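Local coordinates for protein glycoside Hydrolase (Bacteroides uniformis, PDB 5T99) that probably hydrolyses galactose-containing oligosaccharides during agarose breakdown, as a family 2 glycoside hydrolase that binds the inhibitor galacto-isofagomine, at residues 374-379 with 418-423. Sequence-based numbering, arbitrary orientation.
Sequences EWTKAK and ILEQSD
T376 and K377 converge on one carboxylate oxygen, E420 OE2, which accepts three hydrogen bonds, a compact example of a side chain tying two loops together. T376 N, 2.7 Å from E420 OE2, and K377 N, 2.9 Å from E420 OE2, approach on the syn side, tilted out of the carboxylate plane. T376 OG1 comes to the anti lone pair of E420 OE2 at 2.7 Å. T376 can offer amide and hydroxyl together because OG1 sits between its backbone N and carbonyl carbon (chi1 72°). A water donates to E420 OE1 at 2.7 Å and to K377 O, and accepts from W375 N and L419 N, so both carboxylate oxygens are engaged.

Beside these bonds, I418 crosses one face of the W375 indole obliquely. I418 CG1 stands 3.5 Å from the centroid of the six-membered ring, 11° off the normal, a CH-pi contact, while CG2 covers the same face nearer the pyrrole. A hydrogen bond from W375 NE1 to I414 O, with I418 on the face, limits the ring's rotation. L419 crosses the K379 chain obliquely, L419 CD1 lying 3.7 Å from K379 CG; K379 NZ makes a salt bridge to D373 and a hydrogen bond to the backbone O of N416, a ligand-pocket residue. The arrangement joins loops following two adjacent parallel strands, 366-370 and 409-416, at the active-site end of a TIM barrel.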
ATOM      1  N   GLU A 374      -0.890 -18.460   0.634  1.00 18.77           N
ATOM      2  CA  GLU A 374      -1.136 -19.917   0.638  1.00 19.33           C
ATOM      3  C   GLU A 374      -1.041 -20.459   2.063  1.00 18.75           C
ATOM      4  O   GLU A 374      -0.419 -19.833   2.915  1.00 17.95           O
ATOM      5  CB  GLU A 374      -0.143 -20.641  -0.286  1.00 19.49           C
ATOM      6  CG  GLU A 374       1.314 -20.508   0.128  1.00 19.83           C
ATOM      7  CD  GLU A 374       2.280 -21.194  -0.829  1.00 19.82           C
ATOM      8  OE1 GLU A 374       2.208 -20.942  -2.038  1.00 20.38           O
ATOM      9  OE2 GLU A 374       3.131 -21.971  -0.369  1.00 19.89           O
ATOM     10  N   TRP A 375      -1.657 -21.614   2.316  1.00 18.20           N
ATOM     11  CA  TRP A 375      -1.678 -22.180   3.661  1.00 18.08           C
ATOM     12  C   TRP A 375      -0.813 -23.428   3.727  1.00 18.65           C
ATOM     13  O   TRP A 375       0.398 -23.290   3.745  1.00 17.04           O
ATOM     14  CB  TRP A 375      -3.108 -22.427   4.141  1.00 17.54           C
ATOM     15  CG  TRP A 375      -3.945 -21.205   4.282  1.00 16.95           C
ATOM     16  CD1 TRP A 375      -3.520 -19.908   4.372  1.00 16.75           C
ATOM     17  CD2 TRP A 375      -5.372 -21.170   4.380  1.00 17.06           C
ATOM     18  NE1 TRP A 375      -4.597 -19.067   4.504  1.00 16.86           N
ATOM     19  CE2 TRP A 375      -5.747 -19.813   4.515  1.00 16.87           C
ATOM     20  CE3 TRP A 375      -6.374 -22.156   4.368  1.00 16.73           C
ATOM     21  CZ2 TRP A 375      -7.075 -19.415   4.628  1.00 16.72           C
ATOM     22  CZ3 TRP A 375      -7.691 -21.762   4.488  1.00 16.69           C
ATOM     23  CH2 TRP A 375      -8.033 -20.397   4.615  1.00 17.04           C
ATOM     24  N   THR A 376      -1.408 -24.628   3.768  1.00 20.03           N
ATOM     25  CA  THR A 376      -0.630 -25.876   3.807  1.00 20.92           C
ATOM     26  C   THR A 376      -0.298 -26.381   2.410  1.00 21.96           C
ATOM     27  O   THR A 376       0.674 -27.100   2.258  1.00 22.82           O
ATOM     28  CB  THR A 376      -1.338 -27.014   4.587  1.00 20.39           C
ATOM     29  OG1 THR A 376      -2.460 -27.515   3.841  1.00 19.85           O
ATOM     30  CG2 THR A 376      -1.791 -26.531   5.971  1.00 20.30           C
ATOM     31  N   LYS A 377      -1.114 -26.024   1.415  1.00 23.85           N
ATOM     32  CA  LYS A 377      -0.934 -26.471   0.020  1.00 25.39           C
ATOM     33  C   LYS A 377      -0.199 -25.401  -0.797  1.00 25.27           C
ATOM     34  O   LYS A 377      -0.613 -24.238  -0.822  1.00 23.32           O
ATOM     35  CB  LYS A 377      -2.289 -26.741  -0.646  1.00 26.63           C
ATOM     36  CG  LYS A 377      -3.109 -27.879  -0.053  1.00 27.52           C
ATOM     37  CD  LYS A 377      -2.608 -29.252  -0.493  1.00 29.34           C
ATOM     38  CE  LYS A 377      -3.746 -30.231  -0.813  1.00 29.39           C
ATOM     39  NZ  LYS A 377      -4.386 -30.757   0.419  1.00 29.11           N
ATOM     40  N   ALA A 378       0.862 -25.823  -1.489  1.00 25.80           N
ATOM     41  CA  ALA A 378       1.758 -24.926  -2.245  1.00 25.47           C
ATOM     42  C   ALA A 378       1.156 -24.392  -3.541  1.00 24.93           C
ATOM     43  O   ALA A 378       0.621 -25.155  -4.337  1.00 23.61           O
ATOM     44  CB  ALA A 378       3.050 -25.662  -2.576  1.00 25.71           C
ATOM     45  N   LYS A 379       1.245 -23.076  -3.729  1.00 25.73           N
ATOM     46  CA  LYS A 379       1.083 -22.440  -5.036  1.00 26.26           C
ATOM     47  C   LYS A 379       2.428 -22.324  -5.719  1.00 27.16           C
ATOM     48  O   LYS A 379       2.514 -22.542  -6.923  1.00 28.96           O
ATOM     49  CB  LYS A 379       0.506 -21.035  -4.921  1.00 26.68           C
ATOM     50  CG  LYS A 379      -0.943 -20.956  -4.483  1.00 26.31           C
ATOM     51  CD  LYS A 379      -1.348 -19.500  -4.375  1.00 25.77           C
ATOM     52  CE  LYS A 379      -2.818 -19.362  -4.062  1.00 25.89           C
ATOM     53  NZ  LYS A 379      -3.165 -17.981  -3.654  1.00 25.79           N
ATOM     54  N   ILE A 418      -6.628 -19.615  -1.684  1.00 19.08           N
ATOM     55  CA  ILE A 418      -5.894 -20.770  -1.166  1.00 19.45           C
ATOM     56  C   ILE A 418      -6.389 -22.098  -1.749  1.00 19.83           C
ATOM     57  O   ILE A 418      -7.579 -22.263  -2.005  1.00 20.21           O
ATOM     58  CB  ILE A 418      -5.856 -20.805   0.384  1.00 19.57           C
ATOM     59  CG1 ILE A 418      -7.228 -21.134   1.028  1.00 19.85           C
ATOM     60  CG2 ILE A 418      -5.201 -19.538   0.919  1.00 19.69           C
ATOM     61  CD1 ILE A 418      -8.360 -20.131   0.908  1.00 19.74           C
ATOM     62  N   LEU A 419      -5.466 -23.033  -1.973  1.00 20.69           N
ATOM     63  CA  LEU A 419      -5.800 -24.315  -2.631  1.00 21.95           C
ATOM     64  C   LEU A 419      -6.745 -25.214  -1.805  1.00 21.77           C
ATOM     65  O   LEU A 419      -7.470 -26.049  -2.369  1.00 22.09           O
ATOM     66  CB  LEU A 419      -4.524 -25.073  -3.024  1.00 22.89           C
ATOM     67  CG  LEU A 419      -3.921 -24.690  -4.387  1.00 24.38           C
ATOM     68  CD1 LEU A 419      -3.913 -23.184  -4.640  1.00 24.54           C
ATOM     69  CD2 LEU A 419      -2.518 -25.266  -4.522  1.00 24.30           C
ATOM     70  N   GLU A 420      -6.764 -24.995  -0.487  1.00 20.29           N
ATOM     71  CA  GLU A 420      -7.666 -25.695   0.430  1.00 19.93           C
ATOM     72  C   GLU A 420      -9.156 -25.484   0.105  1.00 20.22           C
ATOM     73  O   GLU A 420      -9.991 -26.266   0.557  1.00 20.72           O
ATOM     74  CB  GLU A 420      -7.371 -25.308   1.899  1.00 19.26           C
ATOM     75  CG  GLU A 420      -6.064 -25.873   2.475  1.00 18.68           C
ATOM     76  CD  GLU A 420      -4.784 -25.124   2.068  1.00 19.15           C
ATOM     77  OE1 GLU A 420      -4.828 -24.175   1.237  1.00 19.00           O
ATOM     78  OE2 GLU A 420      -3.702 -25.492   2.581  1.00 19.13           O
ATOM     79  N   GLN A 421      -9.494 -24.465  -0.686  1.00 20.27           N
ATOM     80  CA  GLN A 421     -10.846 -24.329  -1.242  1.00 21.09           C
ATOM     81  C   GLN A 421     -11.376 -25.616  -1.906  1.00 22.14           C
ATOM     82  O   GLN A 421     -12.572 -25.922  -1.805  1.00 22.13           O
ATOM     83  CB  GLN A 421     -10.891 -23.214  -2.290  1.00 21.39           C
ATOM     84  CG  GLN A 421     -10.760 -21.800  -1.764  1.00 21.28           C
ATOM     85  CD  GLN A 421     -10.568 -20.835  -2.904  1.00 21.03           C
ATOM     86  OE1 GLN A 421     -11.520 -20.200  -3.362  1.00 20.73           O
ATOM     87  NE2 GLN A 421      -9.350 -20.765  -3.414  1.00 20.81           N
ATOM     88  N   SER A 422     -10.496 -26.346  -2.598  1.00 23.02           N
ATOM     89  CA  SER A 422     -10.888 -27.608  -3.242  1.00 24.53           C
ATOM     90  C   SER A 422     -10.667 -28.914  -2.423  1.00 23.68           C
ATOM     91  O   SER A 422     -11.065 -29.963  -2.899  1.00 24.77           O
ATOM     92  CB  SER A 422     -10.270 -27.720  -4.654  1.00 24.45           C
ATOM     93  OG  SER A 422      -8.863 -27.863  -4.595  1.00 25.71           O
ATOM     94  N   ASP A 423     -10.035 -28.855  -1.238  0.52 23.73           N
ATOM     95  CA  ASP A 423     -10.022 -30.005  -0.287  0.52 23.62           C
ATOM     96  C   ASP A 423     -11.411 -30.095   0.334  0.52 24.10           C
ATOM     97  O   ASP A 423     -11.720 -29.417   1.320  0.52 24.17           O
ATOM     98  CB  ASP A 423      -8.933 -29.878   0.808  0.52 23.19           C
ATOM     99  CG  ASP A 423      -8.837 -31.132   1.753  0.52 22.93           C
ATOM    100  OD1 ASP A 423      -9.695 -32.051   1.728  0.52 21.59           O
ATOM    101  OD2 ASP A 423      -7.867 -31.197   2.546  0.52 22.63           O
TER
HETATM  102  O   HOH W   1      -2.866 -22.853  -0.002  1.00 16.22           O